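Local coordinates for protein polyketide synthase (Lyngbya majuscula 19L, PDB 3QIT) that probably releases the finished chain in curacin A biosynthesis through its thioesterase domain, which forms the terminal alkene by decarboxylation with sulfate elimination, at residues V29-G34 with L40-V45; V100-G105 with N270-A275; C19-P24 with E44-L49. One frame throughout, in Å; residues are numbered along the deposited sequence.

How the contacts relate
From the N terminus, contact 3 opens at residues 19-24, where strand 14-21 ends, and closes at 44-49 on helix 43-51. Contact 1 falls within that span: it opens at 29-34 on strand 28-32 and closes at 40-45, sharing E44 and V45 with contact 3. Helix 43-51 and the turn before it are thus tied to two strands of the main sheet. Contact 2 follows in series, closing a far longer loop from 100-105, on strand 97-102 and helix 104-115, to 270-275 near the C terminus. Strands 28-32 and 97-102 are sheet neighbours, so contacts 1 and 2 are joined through backbone pairing, while the backbone of H272 packs against V45, which contacts 1 and 3 share.

Contact 1. Residues V29-G34 with L40-V45; sequences VLCIHG and LAWQEV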
loop_
_atom_site.group_PDB
_atom_site.type_symbol
_atom_site.label_atom_id
_atom_site.label_comp_id
_atom_site.label_asym_id
_atom_site.label_seq_id
_atom_site.Cartn_x
_atom_site.Cartn_y
_atom_site.Cartn_z
ATOM N N VAL B 29 16.959 -18.998 -13.242
ATOM C CA VAL B 29 15.592 -18.821 -13.729
ATOM C C VAL B 29 14.774 -18.374 -12.524
ATOM O O VAL B 29 14.629 -19.122 -11.562
ATOM C CB VAL B 29 14.994 -20.108 -14.313
ATOM C CG1 VAL B 29 13.565 -19.890 -14.862
ATOM C CG2 VAL B 29 15.884 -20.636 -15.475
ATOM N N LEU B 30 14.269 -17.153 -12.589
ATOM C CA LEU B 30 13.476 -16.597 -11.491
ATOM C C LEU B 30 11.986 -16.745 -11.858
ATOM O O LEU B 30 11.546 -16.216 -12.876
ATOM C CB LEU B 30 13.863 -15.138 -11.252
ATOM C CG LEU B 30 13.025 -14.336 -10.229
ATOM C CD1 LEU B 30 13.129 -14.991 -8.857
ATOM C CD2 LEU B 30 13.574 -12.927 -10.166
ATOM N N CYS B 31 11.224 -17.449 -11.016
ATOM C CA CYS B 31 9.814 -17.793 -11.293
ATOM C C CYS B 31 8.916 -17.134 -10.232
ATOM O O CYS B 31 9.159 -17.287 -9.033
ATOM C CB CYS B 31 9.584 -19.296 -11.187
ATOM S SG CYS B 31 10.633 -20.258 -12.332
ATOM N N ILE B 32 7.870 -16.448 -10.691
ATOM C CA ILE B 32 6.937 -15.741 -9.802
ATOM C C ILE B 32 5.556 -16.412 -9.902
ATOM O O ILE B 32 4.901 -16.392 -10.978
ATOM C CB ILE B 32 6.824 -14.214 -10.175
ATOM C CG1 ILE B 32 8.218 -13.566 -10.337
ATOM C CG2 ILE B 32 5.968 -13.452 -9.128
ATOM C CD1 ILE B 32 9.083 -13.594 -9.082
ATOM N N HIS B 33 5.123 -17.034 -8.797
ATOM C CA HIS B 33 3.810 -17.703 -8.731
ATOM C C HIS B 33 2.638 -16.700 -8.710
ATOM O O HIS B 33 2.841 -15.522 -8.552
ATOM C CB HIS B 33 3.727 -18.645 -7.502
ATOM C CG HIS B 33 3.736 -17.950 -6.173
ATOM N ND1 HIS B 33 2.607 -17.352 -5.660
ATOM C CD2 HIS B 33 4.714 -17.761 -5.250
ATOM C CE1 HIS B 33 2.883 -16.826 -4.471
ATOM N NE2 HIS B 33 4.151 -17.056 -4.201
ATOM N N GLY B 34 1.421 -17.211 -8.892
ATOM C CA GLY B 34 0.222 -16.368 -8.861
ATOM C C GLY B 34 -0.462 -16.389 -7.503
ATOM O O GLY B 34 0.016 -17.000 -6.534
ATOM N N LEU B 40 6.838 -23.483 -4.287
ATOM C CA LEU B 40 6.857 -24.920 -4.543
ATOM C C LEU B 40 5.973 -25.338 -5.725
ATOM O O LEU B 40 6.242 -26.352 -6.333
ATOM C CB LEU B 40 6.492 -25.697 -3.271
ATOM C CG LEU B 40 6.332 -27.212 -3.345
ATOM C CD1 LEU B 40 7.623 -27.900 -3.722
ATOM C CD2 LEU B 40 5.806 -27.752 -2.046
ATOM N N ALA B 41 4.988 -24.515 -6.105
ATOM C CA ALA B 41 4.106 -24.854 -7.227
ATOM C C ALA B 41 4.875 -24.945 -8.554
ATOM O O ALA B 41 4.366 -25.491 -9.523
ATOM C CB ALA B 41 2.931 -23.812 -7.342
ATOM N N TRP B 42 6.092 -24.392 -8.579
ATOM C CA TRP B 42 6.936 -24.426 -9.773
ATOM C C TRP B 42 7.736 -25.700 -9.897
ATOM O O TRP B 42 8.465 -25.851 -10.868
ATOM C CB TRP B 42 7.917 -23.238 -9.768
ATOM C CG TRP B 42 7.247 -21.922 -10.099
ATOM C CD1 TRP B 42 6.920 -20.930 -9.221
ATOM C CD2 TRP B 42 6.787 -21.502 -11.389
ATOM N NE1 TRP B 42 6.306 -19.891 -9.898
ATOM C CE2 TRP B 42 6.211 -20.223 -11.230
ATOM C CE3 TRP B 42 6.820 -22.081 -12.672
ATOM C CZ2 TRP B 42 5.677 -19.490 -12.313
ATOM C CZ3 TRP B 42 6.289 -21.353 -13.750
ATOM C CH2 TRP B 42 5.709 -20.075 -13.560
ATOM N N GLN B 43 7.604 -26.623 -8.943
ATOM C CA GLN B 43 8.543 -27.765 -8.890
ATOM C C GLN B 43 8.599 -28.595 -10.174
ATOM O O GLN B 43 9.683 -29.024 -10.599
ATOM C CB GLN B 43 8.214 -28.670 -7.705
ATOM C CG GLN B 43 9.148 -29.885 -7.623
ATOM C CD GLN B 43 9.331 -30.367 -6.214
ATOM O OE1 GLN B 43 10.166 -29.851 -5.487
ATOM N NE2 GLN B 43 8.575 -31.375 -5.827
ATOM N N GLU B 44 7.442 -28.864 -10.767
ATOM C CA GLU B 44 7.398 -29.691 -11.974
ATOM C C GLU B 44 8.074 -29.040 -13.179
ATOM O O GLU B 44 8.596 -29.746 -14.043
ATOM C CB GLU B 44 5.971 -30.153 -12.272
ATOM C CG GLU B 44 5.494 -31.268 -11.300
ATOM C CD GLU B 44 6.397 -32.515 -11.344
ATOM O OE1 GLU B 44 6.572 -33.107 -12.437
ATOM O OE2 GLU B 44 6.950 -32.900 -10.290
ATOM N N VAL B 45 8.051 -27.708 -13.242
ATOM C CA VAL B 45 8.876 -26.961 -14.204
ATOM C C VAL B 45 10.368 -26.921 -13.805
ATOM O O VAL B 45 11.261 -27.019 -14.663
ATOM C CB VAL B 45 8.334 -25.517 -14.382
ATOM C CG1 VAL B 45 9.209 -24.708 -15.362
ATOM C CG2 VAL B 45 6.853 -25.540 -14.842
#
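At the start of the beta-alpha-beta unit formed by strand 28-32, helix 43-51 and strand 55-59, the indole of W42 lies against C31 at the end of the first strand. C31 CB sits almost squarely over the five-membered ring of W42, 3.4 Å from its centroid and 5° off the normal, a CH-pi contact. With SG anti to the carbonyl carbon (chi1 -59°), the sulfur of C31 reaches over the other half of the indole, 4.4 Å from the centroid of the W42 six-membered ring. W42 belongs to the 3-10 turn that leads into the helix, and its side chain reaches the sheet, where it also touches A58 and V100 on the neighbouring strands. Around the rim the backbone takes over: I32 O lies in the ring plane, 3.5 Å from W42 CZ2. The loop after this strand, which in many alpha/beta hydrolases helps to build the oxyanion hole, starts at H33. H33 N approaches W42 NE1 to 3.3 Å, but both are donors and no bond joins them. The H33 imidazole is held at both nitrogens, ND1 giving a hydrogen bond to G34 O (2.8 Å, 165°) and NE2 accepting from L61 N.

Contact 2. Residues V100-G105 with N270-A275; sequences VGHSMG and NLHIDA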
loop_
_atom_site.group_PDB
_atom_site.type_symbol
_atom_site.label_atom_id
_atom_site.label_comp_id
_atom_site.label_asym_id
_atom_site.label_seq_id
_atom_site.Cartn_x
_atom_site.Cartn_y
_atom_site.Cartn_z
ATOM N N VAL B 100 10.255 -15.664 -15.268
ATOM C CA VAL B 100 9.059 -16.400 -15.670
ATOM C C VAL B 100 7.980 -16.047 -14.647
ATOM O O VAL B 100 8.251 -16.016 -13.440
ATOM C CB VAL B 100 9.295 -17.911 -15.612
ATOM C CG1 VAL B 100 8.059 -18.655 -16.174
ATOM C CG2 VAL B 100 10.567 -18.272 -16.409
ATOM N N GLY B 101 6.763 -15.781 -15.098
ATOM C CA GLY B 101 5.671 -15.464 -14.152
ATOM C C GLY B 101 4.411 -16.119 -14.631
ATOM O O GLY B 101 4.233 -16.275 -15.837
ATOM N N HIS B 102 3.543 -16.514 -13.700
ATOM C CA HIS B 102 2.266 -17.142 -14.046
ATOM C C HIS B 102 1.098 -16.305 -13.504
ATOM O O HIS B 102 1.050 -16.013 -12.301
ATOM C CB HIS B 102 2.152 -18.530 -13.427
ATOM C CG HIS B 102 0.806 -19.151 -13.636
ATOM N ND1 HIS B 102 -0.090 -19.359 -12.610
ATOM C CD2 HIS B 102 0.196 -19.586 -14.763
ATOM C CE1 HIS B 102 -1.193 -19.906 -13.098
ATOM N NE2 HIS B 102 -1.053 -20.041 -14.400
ATOM N N SER B 103 0.161 -15.957 -14.380
ATOM C CA SER B 103 -1.062 -15.182 -13.980
ATOM C C SER B 103 -0.729 -13.863 -13.260
ATOM O O SER B 103 -0.062 -13.014 -13.852
ATOM C CB SER B 103 -2.008 -16.068 -13.170
ATOM O OG SER B 103 -3.277 -15.442 -13.076
ATOM N N MET B 104 -1.177 -13.647 -12.010
ATOM C CA MET B 104 -0.679 -12.462 -11.263
ATOM C C MET B 104 0.856 -12.333 -11.268
ATOM O O MET B 104 1.401 -11.219 -11.321
ATOM C CB MET B 104 -1.191 -12.410 -9.812
ATOM C CG MET B 104 -0.705 -11.155 -9.071
ATOM S SD MET B 104 -1.233 -11.126 -7.336
ATOM C CE MET B 104 -0.079 -12.295 -6.638
ATOM N N GLY B 105 1.556 -13.466 -11.185
ATOM C CA GLY B 105 3.001 -13.444 -11.243
ATOM C C GLY B 105 3.538 -12.954 -12.581
ATOM O O GLY B 105 4.593 -12.355 -12.636
ATOM N N ASN B 270 -3.585 -23.338 -15.854
ATOM C CA ASN B 270 -2.541 -23.748 -14.922
ATOM C C ASN B 270 -1.425 -24.534 -15.591
ATOM O O ASN B 270 -1.167 -25.698 -15.274
ATOM C CB ASN B 270 -3.189 -24.496 -13.765
ATOM C CG ASN B 270 -4.009 -23.572 -12.905
ATOM O OD1 ASN B 270 -3.496 -22.558 -12.408
ATOM N ND2 ASN B 270 -5.282 -23.887 -12.748
ATOM N N LEU B 271 -0.753 -23.864 -16.518
ATOM C CA LEU B 271 0.259 -24.504 -17.364
ATOM C C LEU B 271 1.485 -24.993 -16.601
ATOM O O LEU B 271 2.155 -25.939 -17.021
ATOM C CB LEU B 271 0.685 -23.555 -18.487
ATOM C CG LEU B 271 -0.313 -23.279 -19.616
ATOM C CD1 LEU B 271 0.286 -22.273 -20.603
ATOM C CD2 LEU B 271 -0.734 -24.553 -20.349
ATOM N N HIS B 272 1.787 -24.364 -15.468
ATOM C CA HIS B 272 2.892 -24.818 -14.636
ATOM C C HIS B 272 2.662 -26.229 -14.100
ATOM O O HIS B 272 3.616 -26.908 -13.704
ATOM C CB HIS B 272 3.163 -23.815 -13.492
ATOM C CG HIS B 272 1.993 -23.590 -12.591
ATOM N ND1 HIS B 272 0.745 -23.239 -13.065
ATOM C CD2 HIS B 272 1.882 -23.643 -11.243
ATOM C CE1 HIS B 272 -0.084 -23.097 -12.047
ATOM N NE2 HIS B 272 0.584 -23.337 -10.932
ATOM N N ILE B 273 1.405 -26.692 -14.143
ATOM C CA ILE B 273 1.083 -28.056 -13.742
ATOM C C ILE B 273 0.713 -28.885 -14.986
ATOM O O ILE B 273 1.236 -29.999 -15.174
ATOM C CB ILE B 273 -0.091 -28.091 -12.728
ATOM C CG1 ILE B 273 0.180 -27.125 -11.561
ATOM C CG2 ILE B 273 -0.360 -29.524 -12.245
ATOM C CD1 ILE B 273 1.489 -27.354 -10.842
ATOM N N ASP B 274 -0.155 -28.325 -15.828
ATOM C CA ASP B 274 -0.744 -29.021 -16.995
ATOM C C ASP B 274 0.293 -29.382 -18.052
ATOM O O ASP B 274 0.169 -30.394 -18.739
ATOM C CB ASP B 274 -1.765 -28.115 -17.707
ATOM C CG ASP B 274 -3.083 -27.985 -16.964
ATOM O OD1 ASP B 274 -3.179 -28.421 -15.797
ATOM O OD2 ASP B 274 -4.025 -27.423 -17.566
ATOM N N ALA B 275 1.288 -28.520 -18.206
ATOM C CA ALA B 275 2.241 -28.597 -19.333
ATOM C C ALA B 275 3.659 -28.281 -18.841
ATOM O O ALA B 275 4.419 -27.563 -19.508
ATOM C CB ALA B 275 1.825 -27.596 -20.408
#
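The carbonyl oxygen of N270, a residue whose side chain meets H102, is gripped by two backbone donors, D274 N at 2.9 Å and I273 N at 3.0 Å. These bonds wind the short helix 271-274, from which H272 extends toward the end of strand 97-102. With CG of H102 anti to the backbone N (chi1 174°), the ring projects from the strand end to H272. The imidazoles of H102 and H272 meet obliquely, their centroids 4.3 Å apart and their planes inclined at 39°. H272 ND1 stands over the centre of one face of the H102 ring, while the closest approach is between H102 CE1 and H272 CE1, 3.5 Å apart. The opposite face of H102 is flanked toward its rim by S103 CB, so this ring is packed from both sides. The amide of N270 adds a third neighbour: OD1 lies at the edge of the H272 ring, in its plane, and 3.6 Å from H102 CE1. H102 is followed by a tight strand-to-helix turn with the GxSxG pattern of a nucleophile elbow, formed by G101, S103 and G105. S103 has a strained backbone with positive phi, as is usual for the residue at a nucleophile elbow, consistent with S103 being the nucleophile, and G105 N closes the turn on H102 O at 2.8 Å. A CB on G101 would collide with G105 O, which accounts for a glycine at that position. S103, H269 and E127 have the geometry of a catalytic triad, consistent with the thioesterase family. H102 NE2 is hydrogen-bonded to H269 O, so this second-shell ring probably helps to position the putative catalytic histidine. H272 NE2 is bonded to E37 OE1, whereas its ND1 is buried against H102 without a polar partner.

Contact 3. Residues C19-P24 with E44-L49; sequences CSWGSP and EVALPL
A46 and W21 form the tight part of this contact, the methyl group of the alanine pressing on the face of the indole. A46 CB stands over the six-membered ring of W21 in a CH-pi contact, 3.7 Å from its centroid and 25° off the normal. Its position is offset toward the rim, and W21 CE3 comes within 3.5 Å of A46 CB. W21 CG is anti to the carbonyl carbon (chi1 -61°), which swings the indole across to the helix. The looser side lies at the pyrrole end, where L47 is partly exposed: its CD2 reaches W21 CD1 obliquely at 3.8 Å. Strand 14-21 runs antiparallel to strand 55-59 in the main sheet of the alpha/beta hydrolase fold, and helix 43-51 packs beside that pair. A58 touches W21 and V56 touches A46, so strand 55-59, which follows the helix in the chain and neighbours strand 14-21 in the sheet, meets both partners. The indole nitrogen is not left to the apolar packing, since W21 NE1 is hydrogen-bonded to Q43 OE1, one turn before A46 on helix 43-51. A leucine in place of W21 would probably leave Q43 OE1 without this donor and open a gap beneath the A46 methyl group. Past W21 the chain turns away through partly exposed G22 and S23 to exposed P24, with no contact to residues 44-49. A CB on G22 would be jammed against the carbonyl O of W21, so the backbone there calls for glycine, and the carbonyl oxygen of G22 is held by R55 NH1.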
loop_
_atom_site.group_PDB
_atom_site.type_symbol
_atom_site.label_atom_id
_atom_site.label_comp_id
_atom_site.label_asym_id
_atom_site.label_seq_id
_atom_site.Cartn_x
_atom_site.Cartn_y
_atom_site.Cartn_z
ATOM N N CYS B 19 12.430 -20.492 -2.544
ATOM C CA CYS B 19 12.515 -21.911 -2.858
ATOM C C CYS B 19 13.480 -22.033 -4.017
ATOM O O CYS B 19 13.425 -21.230 -4.948
ATOM C CB CYS B 19 11.179 -22.465 -3.312
ATOM S SG CYS B 19 9.854 -22.315 -2.086
ATOM N N SER B 20 14.382 -23.000 -3.962
ATOM C CA SER B 20 15.331 -23.147 -5.053
ATOM C C SER B 20 15.638 -24.600 -5.384
ATOM O O SER B 20 15.553 -25.487 -4.526
ATOM C CB SER B 20 16.639 -22.393 -4.759
ATOM O OG SER B 20 17.385 -23.047 -3.756
ATOM N N TRP B 21 15.979 -24.825 -6.655
ATOM C CA TRP B 21 16.383 -26.131 -7.150
ATOM C C TRP B 21 17.639 -25.911 -7.967
ATOM O O TRP B 21 17.769 -24.896 -8.651
ATOM C CB TRP B 21 15.314 -26.747 -8.063
ATOM C CG TRP B 21 13.979 -26.983 -7.426
ATOM C CD1 TRP B 21 13.504 -28.157 -6.934
ATOM C CD2 TRP B 21 12.942 -26.013 -7.233
ATOM N NE1 TRP B 21 12.226 -27.982 -6.447
ATOM C CE2 TRP B 21 11.849 -26.681 -6.639
ATOM C CE3 TRP B 21 12.817 -24.654 -7.548
ATOM C CZ2 TRP B 21 10.651 -26.016 -6.298
ATOM C CZ3 TRP B 21 11.622 -23.985 -7.205
ATOM C CH2 TRP B 21 10.558 -24.680 -6.613
ATOM N N GLY B 22 18.571 -26.853 -7.883
ATOM C CA GLY B 22 19.763 -26.800 -8.734
ATOM C C GLY B 22 20.943 -26.154 -8.046
ATOM O O GLY B 22 20.828 -25.728 -6.905
ATOM N N SER B 23 22.091 -26.102 -8.732
ATOM C CA SER B 23 23.352 -25.642 -8.127
ATOM C C SER B 23 23.404 -24.124 -8.024
ATOM O O SER B 23 23.102 -23.444 -9.001
ATOM C CB SER B 23 24.558 -26.114 -8.958
ATOM O OG SER B 23 24.500 -27.501 -9.252
ATOM N N PRO B 24 23.814 -23.586 -6.855
ATOM C CA PRO B 24 23.875 -22.140 -6.627
ATOM C C PRO B 24 24.726 -21.345 -7.629
ATOM O O PRO B 24 24.517 -20.145 -7.767
ATOM C CB PRO B 24 24.465 -22.027 -5.206
ATOM C CG PRO B 24 25.085 -23.366 -4.933
ATOM C CD PRO B 24 24.194 -24.333 -5.641
ATOM N N GLU B 44 7.442 -28.864 -10.767
ATOM C CA GLU B 44 7.398 -29.691 -11.974
ATOM C C GLU B 44 8.074 -29.040 -13.179
ATOM O O GLU B 44 8.596 -29.746 -14.043
ATOM C CB GLU B 44 5.971 -30.153 -12.272
ATOM C CG GLU B 44 5.494 -31.268 -11.300
ATOM C CD GLU B 44 6.397 -32.515 -11.344
ATOM O OE1 GLU B 44 6.572 -33.107 -12.437
ATOM O OE2 GLU B 44 6.950 -32.900 -10.290
ATOM N N VAL B 45 8.051 -27.708 -13.242
ATOM C CA VAL B 45 8.876 -26.961 -14.204
ATOM C C VAL B 45 10.368 -26.921 -13.805
ATOM O O VAL B 45 11.261 -27.019 -14.663
ATOM C CB VAL B 45 8.334 -25.517 -14.382
ATOM C CG1 VAL B 45 9.209 -24.708 -15.362
ATOM C CG2 VAL B 45 6.853 -25.540 -14.842
ATOM N N ALA B 46 10.628 -26.747 -12.507
ATOM C CA ALA B 46 11.970 -26.521 -12.010
ATOM C C ALA B 46 12.864 -27.769 -12.157
ATOM O O ALA B 46 14.053 -27.632 -12.488
ATOM C CB ALA B 46 11.919 -26.080 -10.561
ATOM N N LEU B 47 12.307 -28.953 -11.910
ATOM C CA LEU B 47 13.147 -30.172 -11.927
ATOM C C LEU B 47 13.890 -30.357 -13.267
ATOM O O LEU B 47 15.114 -30.482 -13.261
ATOM C CB LEU B 47 12.376 -31.444 -11.483
ATOM C CG LEU B 47 11.902 -31.368 -10.014
ATOM C CD1 LEU B 47 11.000 -32.539 -9.620
ATOM C CD2 LEU B 47 13.088 -31.275 -9.077
ATOM N N PRO B 48 13.168 -30.312 -14.407
ATOM C CA PRO B 48 13.891 -30.483 -15.675
ATOM C C PRO B 48 14.860 -29.341 -15.978
ATOM O O PRO B 48 15.888 -29.582 -16.613
ATOM C CB PRO B 48 12.775 -30.541 -16.731
ATOM C CG PRO B 48 11.543 -30.115 -16.039
ATOM C CD PRO B 48 11.713 -30.401 -14.599
ATOM N N LEU B 49 14.548 -28.114 -15.546
ATOM C CA LEU B 49 15.502 -26.995 -15.722
ATOM C C LEU B 49 16.763 -27.179 -14.899
ATOM O O LEU B 49 17.878 -26.915 -15.374
ATOM C CB LEU B 49 14.873 -25.644 -15.341
ATOM C CG LEU B 49 13.700 -25.146 -16.179
ATOM C CD1 LEU B 49 13.034 -23.949 -15.484
ATOM C CD2 LEU B 49 14.176 -24.777 -17.580
#